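Local coordinates for protein alpha-1,6-mannanase (Bacteroides thetaiotaomicron, PDB 4V1S) that probably hydrolyses alpha-1,6-mannosidic linkages as a GH76 alpha-mannanase homolog, in keeping with a part in polysaccharide utilisation by a gut symbiont, at residues Pro119-Ile124 / Lys136-Phe141; Ser76-Ile81 / Thr129-Ala134; Thr148-Cys153 / Thr208-Met213; Ala105-Phe110 / Asn162-Lys167. All blocks are in the same frame, centred on the assembly; numbering follows the deposited sequence.

How the contacts relate
The chain is largely helical, as expected of the (alpha/alpha)6 barrel of family GH76. Contacts 1 and 2 lie in loops and a small hairpin on one side of the chain's centre, their centres 13 Å apart; they join where Asp139 O meets Thr129 N, a probable hydrogen bond. Contact 3 is the deepest, about 10 Å from the chain's centre, and touches contact 2 through Ile81 and Thr148. It also meets contact 4, whose centre is 14 Å from its own, where Leu152 packs on Tyr164, Lys167 and Phe110. Along the chain, contact 4 crosses contacts 2 and 3 and encloses contact 1, so loops and helices distant in sequence are joined.

Contact 1 (Pro119-Ile124 / Lys136-Phe141); sequences PNYKGI and KVPDRF
Tyr121 lays its ring beneath Pro138, whose CD sits over the face 3.5 Å from the ring centroid and 20° off the normal, a CH-pi contact. Tyr121 CG is anti to the backbone N (chi1 171°), which sends the ring toward Pro138. Lys122 CG lies over the opposite face, also offset toward the rim. Val137 CG1 comes obliquely to 3.7 Å from Tyr121 OH. The guanidinium of Arg140 reaches in beside this ring, with Tyr121 CB over one of its faces, and grips a single acceptor end-on: NH1 and NH2 both donate to Ile124 O, at 2.9 and 3.0 Å. That oxygen lies in the guanidinium plane, although NH2 stands 41° out of the carbonyl plane. Tyr121 N is a third donor to it. Arg140 NE forms a salt bridge with Glu191, helping to fix the group's rotation. An alanine in place of Arg140 would probably leave Ile124 O without two of its three donors and remove the salt bridge to Glu191. This oxygen closes a beta hairpin: Asn120 OD1 accepts from Gly123 N in an Asx motif, and Tyr121 and Ile124 exchange backbone hydrogen bonds across a type I' turn, characteristic of tight two-residue hairpins.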
loop_
_atom_site.group_PDB
_atom_site.type_symbol
_atom_site.label_atom_id
_atom_site.label_comp_id
_atom_site.label_asym_id
_atom_site.label_seq_id
_atom_site.Cartn_x
_atom_site.Cartn_y
_atom_site.Cartn_z
ATOM N N PRO A 119 -5.735 16.981 14.121
ATOM C CA PRO A 119 -4.617 17.954 14.218
ATOM C C PRO A 119 -3.862 17.897 15.537
ATOM O O PRO A 119 -2.786 18.434 15.631
ATOM C CB PRO A 119 -5.309 19.299 14.105
ATOM C CG PRO A 119 -6.688 19.053 14.605
ATOM C CD PRO A 119 -7.039 17.650 14.188
ATOM N N ASN A 120 -4.430 17.247 16.547
ATOM C CA ASN A 120 -3.783 17.176 17.871
ATOM C C ASN A 120 -4.583 16.294 18.792
ATOM O O ASN A 120 -5.555 16.764 19.432
ATOM C CB ASN A 120 -3.600 18.548 18.568
ATOM C CG ASN A 120 -3.012 18.382 19.974
ATOM O OD1 ASN A 120 -2.505 17.294 20.306
ATOM N ND2 ASN A 120 -3.081 19.400 20.791
ATOM N N TYR A 121 -4.136 15.049 18.933
ATOM C CA TYR A 121 -4.672 14.203 19.973
ATOM C C TYR A 121 -3.501 13.797 20.842
ATOM O O TYR A 121 -2.490 13.266 20.344
ATOM C CB TYR A 121 -5.442 13.011 19.427
ATOM C CG TYR A 121 -5.830 12.009 20.482
ATOM C CD1 TYR A 121 -6.684 12.354 21.555
ATOM C CD2 TYR A 121 -5.283 10.736 20.493
ATOM C CE1 TYR A 121 -7.045 11.424 22.518
ATOM C CE2 TYR A 121 -5.644 9.801 21.475
ATOM C CZ TYR A 121 -6.489 10.170 22.504
ATOM O OH TYR A 121 -6.862 9.276 23.501
ATOM N N LYS A 122 -3.639 14.096 22.146
ATOM C CA LYS A 122 -2.580 13.816 23.107
ATOM C C LYS A 122 -1.190 14.257 22.622
ATOM O O LYS A 122 -0.197 13.567 22.839
ATOM C CB LYS A 122 -2.619 12.327 23.550
ATOM C CG LYS A 122 -3.597 12.057 24.694
ATOM C CD LYS A 122 -3.626 10.622 25.213
ATOM C CE LYS A 122 -4.468 10.598 26.511
ATOM N NZ LYS A 122 -4.907 9.287 27.089
ATOM N N GLY A 123 -1.121 15.430 21.971
ATOM C CA GLY A 123 0.123 16.082 21.630
ATOM C C GLY A 123 0.662 15.934 20.222
ATOM O O GLY A 123 1.729 16.507 19.891
ATOM N N ILE A 124 -0.025 15.146 19.393
ATOM C CA ILE A 124 0.484 14.863 18.080
ATOM C C ILE A 124 -0.660 14.680 17.068
ATOM O O ILE A 124 -1.725 14.133 17.368
ATOM C CB ILE A 124 1.460 13.649 18.050
ATOM C CG1 ILE A 124 2.248 13.663 16.711
ATOM C CG2 ILE A 124 0.713 12.353 18.364
ATOM C CD1 ILE A 124 3.364 12.628 16.637
ATOM N N LYS A 136 -12.662 15.351 19.087
ATOM C CA LYS A 136 -13.023 13.934 19.262
ATOM C C LYS A 136 -11.774 13.111 19.548
ATOM O O LYS A 136 -10.677 13.505 19.187
ATOM C CB LYS A 136 -13.671 13.391 18.001
ATOM C CG LYS A 136 -15.057 13.933 17.762
ATOM C CD LYS A 136 -15.484 13.688 16.320
ATOM C CE LYS A 136 -16.367 12.467 16.191
ATOM N NZ LYS A 136 -15.623 11.210 15.905
ATOM N N VAL A 137 -11.976 11.991 20.217
ATOM C CA VAL A 137 -10.916 11.060 20.515
ATOM C C VAL A 137 -10.841 10.128 19.297
ATOM O O VAL A 137 -11.838 9.446 18.961
ATOM C CB VAL A 137 -11.224 10.250 21.778
ATOM C CG1 VAL A 137 -10.213 9.120 21.969
ATOM C CG2 VAL A 137 -11.227 11.163 23.000
ATOM N N PRO A 138 -9.668 10.067 18.645
ATOM C CA PRO A 138 -9.501 9.244 17.465
ATOM C C PRO A 138 -8.879 7.889 17.781
ATOM O O PRO A 138 -8.259 7.722 18.834
ATOM C CB PRO A 138 -8.524 10.069 16.624
ATOM C CG PRO A 138 -7.587 10.620 17.692
ATOM C CD PRO A 138 -8.487 10.919 18.872
ATOM N N ASP A 139 -9.073 6.943 16.877
ATOM C CA ASP A 139 -8.474 5.610 16.944
ATOM C C ASP A 139 -7.429 5.609 15.847
ATOM O O ASP A 139 -7.769 5.576 14.658
ATOM C CB ASP A 139 -9.553 4.542 16.722
ATOM C CG ASP A 139 -9.143 3.143 17.174
ATOM O OD1 ASP A 139 -8.122 2.956 17.889
ATOM O OD2 ASP A 139 -9.891 2.188 16.821
ATOM N N ARG A 140 -6.154 5.692 16.249
ATOM C CA ARG A 140 -5.075 5.883 15.259
ATOM C C ARG A 140 -4.085 4.735 15.225
ATOM O O ARG A 140 -3.847 4.092 16.268
ATOM C CB ARG A 140 -4.359 7.206 15.473
ATOM C CG ARG A 140 -5.299 8.405 15.487
ATOM C CD ARG A 140 -4.580 9.723 15.401
ATOM N NE ARG A 140 -3.815 9.994 16.627
ATOM C CZ ARG A 140 -3.234 11.163 16.896
ATOM N NH1 ARG A 140 -3.331 12.167 16.052
ATOM N NH2 ARG A 140 -2.580 11.350 18.034
ATOM N N PHE A 141 -3.598 4.461 14.007
ATOM C CA PHE A 141 -2.747 3.320 13.673
ATOM C C PHE A 141 -1.496 3.785 12.987
ATOM O O PHE A 141 -1.552 4.586 12.062
ATOM C CB PHE A 141 -3.533 2.348 12.777
ATOM C CG PHE A 141 -4.725 1.752 13.485
ATOM C CD1 PHE A 141 -5.907 2.500 13.635
ATOM C CD2 PHE A 141 -4.654 0.510 14.052
ATOM C CE1 PHE A 141 -7.003 1.974 14.284
ATOM C CE2 PHE A 141 -5.748 -0.011 14.741
ATOM C CZ PHE A 141 -6.904 0.736 14.870
#

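Contact 2 (Ser76-Ile81 / Thr129-Ala134); sequences SQVSFI and TLPTSA
Phe80 lays one side of its ring against Leu130, CD1 coming to 3.7 Å from Leu130 CD2 while CE1 touches CG and CD1 of the same leucine; the approach is oblique. Phe80 CG stands anti to the carbonyl carbon (chi1 -65°), and from there the side chain runs alongside that of Thr129, both pointing the same way. Leu130 CD2 also reaches in over the backbone of the other loop, 3.5 Å from Val78 O. In one of its two conformers Val78 brings CG1 near Pro131 CG. The backbones are pinned at Thr129 O, which accepts a 2.8 Å hydrogen bond from Ile81 N, bent to 133° at the hydrogen, and receives a CA-H...O contact from Phe80 CA at 3.2 Å. The hydroxyl of Thr129 is hydrogen-bonded to Glu144 OE2, so the threonine ties this loop to helix 142-159 as well, while Ser79 OG is held by Tyr69 O and Asn84 ND2. Two loops that lead into helices 81-97 and 142-159 are thus joined, consistent with the loop-covered end of an (alpha/alpha)6 barrel, the end at which glycoside hydrolases of this fold usually carry the substrate cleft.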
loop_
_atom_site.group_PDB
_atom_site.type_symbol
_atom_site.label_atom_id
_atom_site.label_comp_id
_atom_site.label_asym_id
_atom_site.label_seq_id
_atom_site.Cartn_x
_atom_site.Cartn_y
_atom_site.Cartn_z
ATOM N N SER A 76 -23.861 1.537 5.697
ATOM C CA SER A 76 -24.304 1.954 7.036
ATOM C C SER A 76 -23.258 2.713 7.880
ATOM O O SER A 76 -23.604 3.296 8.912
ATOM C CB SER A 76 -24.811 0.739 7.812
ATOM O OG SER A 76 -23.813 -0.269 7.916
ATOM N N GLN A 77 -22.000 2.666 7.464
ATOM C CA GLN A 77 -20.899 3.326 8.141
ATOM C C GLN A 77 -19.991 3.912 7.086
ATOM O O GLN A 77 -19.794 3.302 6.024
ATOM C CB GLN A 77 -20.074 2.304 8.946
ATOM N N VAL A 78 -19.399 5.066 7.397
ATOM C CA VAL A 78 -18.346 5.619 6.582
ATOM C C VAL A 78 -17.173 4.624 6.582
ATOM O O VAL A 78 -16.892 3.967 7.597
ATOM C CB VAL A 78 -17.863 6.997 7.096
ATOM C CG1 VAL A 78 -16.899 7.624 6.094
ATOM C CG2 VAL A 78 -19.023 7.958 7.350
ATOM N N SER A 79 -16.498 4.523 5.447
ATOM C CA SER A 79 -15.353 3.629 5.295
ATOM C C SER A 79 -14.202 3.934 6.240
ATOM O O SER A 79 -13.913 5.091 6.586
ATOM C CB SER A 79 -14.832 3.704 3.870
ATOM O OG SER A 79 -14.465 5.033 3.499
ATOM N N PHE A 80 -13.537 2.867 6.670
ATOM C CA PHE A 80 -12.238 2.990 7.279
ATOM C C PHE A 80 -11.275 3.590 6.267
ATOM O O PHE A 80 -11.508 3.561 5.066
ATOM C CB PHE A 80 -11.727 1.638 7.738
ATOM C CG PHE A 80 -12.555 1.012 8.833
ATOM C CD1 PHE A 80 -12.535 1.525 10.113
ATOM C CD2 PHE A 80 -13.340 -0.105 8.585
ATOM C CE1 PHE A 80 -13.294 0.977 11.119
ATOM C CE2 PHE A 80 -14.087 -0.679 9.598
ATOM C CZ PHE A 80 -14.057 -0.132 10.869
ATOM N N ILE A 81 -10.190 4.159 6.767
ATOM C CA ILE A 81 -9.285 4.898 5.905
ATOM C C ILE A 81 -8.680 4.012 4.791
ATOM O O ILE A 81 -8.448 4.482 3.648
ATOM C CB ILE A 81 -8.209 5.633 6.741
ATOM C CG1 ILE A 81 -7.531 6.710 5.920
ATOM C CG2 ILE A 81 -7.182 4.664 7.322
ATOM C CD1 ILE A 81 -6.601 7.584 6.740
ATOM N N THR A 129 -8.473 6.114 11.820
ATOM C CA THR A 129 -9.024 5.054 11.029
ATOM C C THR A 129 -10.415 5.414 10.481
ATOM O O THR A 129 -10.824 4.924 9.428
ATOM C CB THR A 129 -9.075 3.742 11.819
ATOM O OG1 THR A 129 -9.126 2.645 10.903
ATOM C CG2 THR A 129 -10.198 3.718 12.832
ATOM N N LEU A 130 -11.119 6.280 11.191
ATOM C CA LEU A 130 -12.419 6.790 10.771
ATOM C C LEU A 130 -12.421 8.318 10.828
ATOM O O LEU A 130 -11.550 8.928 11.437
ATOM C CB LEU A 130 -13.501 6.228 11.697
ATOM C CG LEU A 130 -13.913 4.763 11.494
ATOM C CD1 LEU A 130 -14.693 4.235 12.681
ATOM C CD2 LEU A 130 -14.702 4.577 10.201
ATOM N N PRO A 131 -13.421 8.957 10.195
ATOM C CA PRO A 131 -13.482 10.394 10.278
ATOM C C PRO A 131 -13.448 10.896 11.708
ATOM O O PRO A 131 -14.043 10.292 12.605
ATOM C CB PRO A 131 -14.805 10.721 9.595
ATOM C CG PRO A 131 -14.897 9.657 8.529
ATOM C CD PRO A 131 -14.406 8.415 9.255
ATOM N N THR A 132 -12.745 12.004 11.894
ATOM C CA THR A 132 -12.530 12.573 13.214
ATOM C C THR A 132 -12.396 14.083 13.076
ATOM O O THR A 132 -12.510 14.642 11.991
ATOM C CB THR A 132 -11.272 11.934 13.868
ATOM O OG1 THR A 132 -11.228 12.211 15.272
ATOM C CG2 THR A 132 -10.003 12.394 13.197
ATOM N N SER A 133 -12.234 14.736 14.205
ATOM C CA SER A 133 -11.985 16.178 14.252
ATOM C C SER A 133 -11.327 16.509 15.568
ATOM O O SER A 133 -11.252 15.679 16.482
ATOM C CB SER A 133 -13.289 16.963 14.087
ATOM O OG SER A 133 -14.230 16.627 15.085
ATOM N N ALA A 134 -10.874 17.756 15.673
ATOM C CA ALA A 134 -10.060 18.191 16.812
ATOM C C ALA A 134 -10.648 17.950 18.196
ATOM O O ALA A 134 -9.887 17.850 19.179
ATOM C CB ALA A 134 -9.744 19.657 16.682
#

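Contact 3 (Thr148-Cys153 / Thr208-Met213); sequences TAIGLC and TMLSCM
Ile150 and Leu210 meet without any flat group between them: neither segment brings a ring or other planar side chain to this contact, and aliphatic branches, a methyl and a hydroxyl do the packing. Ile150 CD1 abuts Leu210 CD2 at 3.8 Å, the two side chains crossing at about a right angle. Leu210 has CG anti to its backbone N (chi1 -176°), and chi2 near 59° sets the position of CD2 against Ile150. Beside this pair Ser211 fits closely against the other helix: its OG lies 3.4 Å from Ala149 CB and 3.5 Å from Ile150 CG1. Small residues on the facing sides let the helices come near, the segment axes approaching to 8.8 Å at 24°, nearly in the same direction, as expected of neighbouring inner helices in an (alpha/alpha)6 barrel. Ile150 CA and Ser211 CA are 5.1 Å apart. Ile150 also packs on Tyr89 of helix 81-97, and Ser211 on Leu172 of helix 162-177. Ser211 OG, buried against carbon here, is hydrogen-bonded to Val207 O one turn back in its own helix. The serine's polarity is therefore met within helix 202-219, and what passes between the helices is essentially van der Waals packing.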
loop_
_atom_site.group_PDB
_atom_site.type_symbol
_atom_site.label_atom_id
_atom_site.label_comp_id
_atom_site.label_asym_id
_atom_site.label_seq_id
_atom_site.Cartn_x
_atom_site.Cartn_y
_atom_site.Cartn_z
ATOM N N THR A 148 -0.549 5.925 4.127
ATOM C CA THR A 148 -1.056 7.204 3.617
ATOM C C THR A 148 0.108 8.112 3.209
ATOM O O THR A 148 0.084 8.698 2.123
ATOM C CB THR A 148 -1.948 7.904 4.654
ATOM O OG1 THR A 148 -3.040 7.032 4.988
ATOM C CG2 THR A 148 -2.476 9.203 4.147
ATOM N N ALA A 149 1.157 8.164 4.048
ATOM C CA ALA A 149 2.342 8.949 3.742
ATOM C C ALA A 149 2.949 8.584 2.385
ATOM O O ALA A 149 3.345 9.455 1.637
ATOM C CB ALA A 149 3.378 8.813 4.855
ATOM N N ILE A 150 3.008 7.301 2.076
ATOM C CA ILE A 150 3.502 6.821 0.781
ATOM C C ILE A 150 2.698 7.475 -0.328
ATOM O O ILE A 150 3.273 8.052 -1.243
ATOM C CB ILE A 150 3.403 5.286 0.719
ATOM C CG1 ILE A 150 4.465 4.632 1.617
ATOM C CG2 ILE A 150 3.611 4.787 -0.697
ATOM C CD1 ILE A 150 4.076 3.209 2.018
ATOM N N GLY A 151 1.366 7.384 -0.250
ATOM C CA GLY A 151 0.482 7.950 -1.294
ATOM C C GLY A 151 0.671 9.469 -1.400
ATOM O O GLY A 151 0.704 10.009 -2.514
ATOM N N LEU A 152 0.776 10.158 -0.250
ATOM C CA LEU A 152 0.929 11.615 -0.274
ATOM C C LEU A 152 2.280 12.050 -0.837
ATOM O O LEU A 152 2.353 13.058 -1.529
ATOM C CB LEU A 152 0.662 12.221 1.104
ATOM C CG LEU A 152 -0.755 11.962 1.661
ATOM C CD1 LEU A 152 -0.821 12.417 3.110
ATOM C CD2 LEU A 152 -1.782 12.704 0.807
ATOM N N CYS A 153 3.334 11.280 -0.565
ATOM C CA CYS A 153 4.627 11.548 -1.197
ATOM C C CYS A 153 4.487 11.436 -2.705
ATOM O O CYS A 153 4.964 12.299 -3.451
ATOM C CB CYS A 153 5.719 10.585 -0.718
ATOM S SG CYS A 153 6.315 10.826 0.953
ATOM N N THR A 208 6.700 2.526 7.198
ATOM C CA THR A 208 7.454 3.649 7.717
ATOM C C THR A 208 8.818 3.763 6.991
ATOM O O THR A 208 9.230 4.861 6.619
ATOM C CB THR A 208 7.589 3.552 9.239
ATOM O OG1 THR A 208 6.317 3.545 9.841
ATOM C CG2 THR A 208 8.368 4.692 9.825
ATOM N N MET A 209 9.493 2.631 6.765
ATOM C CA MET A 209 10.703 2.634 6.000
ATOM C C MET A 209 10.517 3.188 4.594
ATOM O O MET A 209 11.300 4.026 4.143
ATOM C CB MET A 209 11.307 1.228 5.898
ATOM C CG MET A 209 11.930 0.734 7.210
ATOM S SD MET A 209 12.205 -1.055 7.284
ATOM C CE MET A 209 13.004 -1.331 5.708
ATOM N N LEU A 210 9.477 2.742 3.904
ATOM C CA LEU A 210 9.263 3.193 2.546
ATOM C C LEU A 210 8.957 4.696 2.536
ATOM O O LEU A 210 9.477 5.429 1.702
ATOM C CB LEU A 210 8.165 2.381 1.854
ATOM C CG LEU A 210 7.968 2.757 0.385
ATOM C CD1 LEU A 210 9.244 2.568 -0.432
ATOM C CD2 LEU A 210 6.861 1.930 -0.229
ATOM N N SER A 211 8.131 5.147 3.472
ATOM C CA SER A 211 7.805 6.567 3.599
ATOM C C SER A 211 9.065 7.393 3.855
ATOM O O SER A 211 9.277 8.452 3.241
ATOM C CB SER A 211 6.811 6.798 4.736
ATOM O OG SER A 211 5.550 6.199 4.493
ATOM N N CYS A 212 9.894 6.912 4.786
ATOM C CA CYS A 212 11.175 7.556 5.084
ATOM C C CYS A 212 12.040 7.678 3.831
ATOM O O CYS A 212 12.610 8.732 3.567
ATOM C CB CYS A 212 11.953 6.786 6.162
ATOM S SG CYS A 212 11.415 7.060 7.854
ATOM N N MET A 213 12.137 6.598 3.060
ATOM C CA MET A 213 12.958 6.633 1.855
ATOM C C MET A 213 12.400 7.593 0.796
ATOM O O MET A 213 13.172 8.311 0.132
ATOM C CB MET A 213 13.178 5.232 1.294
ATOM C CG MET A 213 14.025 4.354 2.202
ATOM S SD MET A 213 15.585 5.111 2.756
ATOM C CE MET A 213 16.325 5.577 1.198
#

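Contact 4 (Ala105-Phe110 / Asn162-Lys167); sequences ALMNCF and NSYLEK
Tyr164 and Phe110 bury the most surface in this contact. The tyrosine pushes a side of its ring onto the face of the phenylalanine, CD1 standing 3.4 Å above the Phe110 plane and over its centre. The planes meet at 56° with centroids 4.7 Å apart, so the pair is oblique, neither stacked nor T-shaped. Phe110 reaches across because its CG is anti to the backbone N (chi1 179°). Its far rim is bordered by helix 162-177: Lys167 CG lies at the edge, 3.7 Å from Phe110 CZ, and Ser163 OG, itself hydrogen-bonded to Asn161 OD1, comes to 3.6 Å from Phe110 CE2. The hydroxyl end of Tyr164 slides past helix 99-114, between Leu106 and Met107. Met107 bends at chi2 and chi3, and its SD lies at the edge of the tyrosine ring, 5.2 Å from the centroid, in a Met-aromatic contact; its CE reaches 3.2 Å from Tyr164 OH. Leu106 CD2 touches Tyr164 CE2 at 3.9 Å. An alanine in place of Phe110 would probably open a gap beside CD1 and CE1 of Tyr164, leaving that side of the ring without its aromatic neighbour and the ring freer to turn. Leu152 of helix 142-159 packs on the Phe110 ring and on the backbone O of Tyr164, and the amine of Lys167 makes a cation-pi contact with Trp117. The segment axes stay 11.7 Å apart, a spacing bridged by these large side chains, and the two helices run in broadly the same direction, consistent with adjacent outer helices of an (alpha/alpha)6 barrel.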
loop_
_atom_site.group_PDB
_atom_site.type_symbol
_atom_site.label_atom_id
_atom_site.label_comp_id
_atom_site.label_asym_id
_atom_site.label_seq_id
_atom_site.Cartn_x
_atom_site.Cartn_y
_atom_site.Cartn_z
ATOM N N ALA A 105 -9.709 14.901 -9.211
ATOM C CA ALA A 105 -10.107 13.700 -8.471
ATOM C C ALA A 105 -9.154 13.482 -7.300
ATOM O O ALA A 105 -9.576 13.154 -6.166
ATOM C CB ALA A 105 -10.095 12.478 -9.379
ATOM N N LEU A 106 -7.872 13.705 -7.573
ATOM C CA LEU A 106 -6.835 13.580 -6.540
ATOM C C LEU A 106 -7.047 14.623 -5.433
ATOM O O LEU A 106 -6.968 14.303 -4.252
ATOM C CB LEU A 106 -5.436 13.687 -7.142
ATOM C CG LEU A 106 -4.269 13.667 -6.152
ATOM C CD1 LEU A 106 -4.291 12.426 -5.256
ATOM C CD2 LEU A 106 -2.974 13.784 -6.929
ATOM N N MET A 107 -7.313 15.875 -5.811
ATOM C CA MET A 107 -7.555 16.910 -4.824
ATOM C C MET A 107 -8.806 16.619 -3.999
ATOM O O MET A 107 -8.806 16.795 -2.778
ATOM C CB MET A 107 -7.667 18.284 -5.460
ATOM C CG MET A 107 -7.966 19.373 -4.440
ATOM S SD MET A 107 -6.704 19.528 -3.137
ATOM C CE MET A 107 -5.354 20.240 -4.059
ATOM N N ASN A 108 -9.875 16.170 -4.649
ATOM C CA ASN A 108 -11.080 15.807 -3.908
ATOM C C ASN A 108 -10.853 14.648 -2.908
ATOM O O ASN A 108 -11.384 14.620 -1.796
ATOM C CB ASN A 108 -12.221 15.488 -4.868
ATOM C CG ASN A 108 -12.765 16.726 -5.534
ATOM O OD1 ASN A 108 -12.653 17.832 -4.991
ATOM N ND2 ASN A 108 -13.352 16.564 -6.713
ATOM N N CYS A 109 -10.010 13.702 -3.305
ATOM C CA CYS A 109 -9.633 12.611 -2.393
ATOM C C CYS A 109 -8.809 13.142 -1.235
ATOM O O CYS A 109 -9.075 12.823 -0.079
ATOM C CB CYS A 109 -8.881 11.583 -3.226
ATOM S SG CYS A 109 -8.230 10.216 -2.321
ATOM N N PHE A 110 -7.857 14.024 -1.527
ATOM C CA PHE A 110 -7.046 14.652 -0.460
ATOM C C PHE A 110 -7.893 15.394 0.554
ATOM O O PHE A 110 -7.731 15.244 1.785
ATOM C CB PHE A 110 -5.996 15.579 -1.061
ATOM C CG PHE A 110 -5.159 16.275 -0.029
ATOM C CD1 PHE A 110 -4.184 15.585 0.672
ATOM C CD2 PHE A 110 -5.389 17.603 0.287
ATOM C CE1 PHE A 110 -3.404 16.224 1.631
ATOM C CE2 PHE A 110 -4.628 18.247 1.251
ATOM C CZ PHE A 110 -3.622 17.559 1.913
ATOM N N ASN A 162 2.112 21.627 -2.395
ATOM C CA ASN A 162 2.782 21.651 -1.086
ATOM C C ASN A 162 1.920 21.110 0.056
ATOM O O ASN A 162 2.463 20.533 1.012
ATOM C CB ASN A 162 3.328 23.056 -0.772
ATOM C CG ASN A 162 4.664 23.356 -1.516
ATOM O OD1 ASN A 162 5.298 22.453 -2.079
ATOM N ND2 ASN A 162 5.109 24.622 -1.473
ATOM N N SER A 163 0.598 21.253 -0.050
ATOM C CA SER A 163 -0.290 20.739 0.997
ATOM C C SER A 163 -0.196 19.207 1.089
ATOM O O SER A 163 -0.268 18.662 2.181
ATOM C CB SER A 163 -1.731 21.220 0.805
ATOM O OG SER A 163 -2.355 20.597 -0.295
ATOM N N TYR A 164 -0.011 18.531 -0.045
ATOM C CA TYR A 164 0.150 17.072 -0.032
ATOM C C TYR A 164 1.434 16.676 0.721
ATOM O O TYR A 164 1.427 15.754 1.538
ATOM C CB TYR A 164 0.196 16.491 -1.456
ATOM C CG TYR A 164 -1.033 16.741 -2.325
ATOM C CD1 TYR A 164 -2.240 17.211 -1.814
ATOM C CD2 TYR A 164 -0.962 16.510 -3.682
ATOM C CE1 TYR A 164 -3.347 17.416 -2.660
ATOM C CE2 TYR A 164 -2.038 16.701 -4.514
ATOM C CZ TYR A 164 -3.234 17.139 -4.001
ATOM O OH TYR A 164 -4.291 17.328 -4.848
ATOM N N LEU A 165 2.523 17.420 0.465
ATOM C CA LEU A 165 3.788 17.143 1.141
ATOM C C LEU A 165 3.717 17.436 2.654
ATOM O O LEU A 165 4.284 16.701 3.445
ATOM C CB LEU A 165 4.906 17.960 0.488
ATOM C CG LEU A 165 6.296 17.654 1.037
ATOM C CD1 LEU A 165 6.678 16.188 0.794
ATOM C CD2 LEU A 165 7.316 18.595 0.444
ATOM N N GLU A 166 3.016 18.494 3.034
ATOM C CA GLU A 166 2.843 18.833 4.443
ATOM C C GLU A 166 2.197 17.661 5.190
ATOM O O GLU A 166 2.645 17.259 6.262
ATOM C CB GLU A 166 1.995 20.094 4.572
ATOM C CG GLU A 166 1.624 20.524 5.970
ATOM C CD GLU A 166 0.934 21.892 5.986
ATOM O OE1 GLU A 166 0.637 22.452 4.894
ATOM O OE2 GLU A 166 0.692 22.410 7.097
ATOM N N LYS A 167 1.141 17.099 4.605
ATOM C CA LYS A 167 0.458 15.974 5.245
ATOM C C LYS A 167 1.307 14.694 5.149
ATOM O O LYS A 167 1.238 13.866 6.048
ATOM C CB LYS A 167 -0.942 15.752 4.694
ATOM C CG LYS A 167 -1.935 16.820 5.110
ATOM C CD LYS A 167 -2.328 16.695 6.560
ATOM C CE LYS A 167 -3.395 17.698 6.956
ATOM N NZ LYS A 167 -2.960 19.112 6.875
#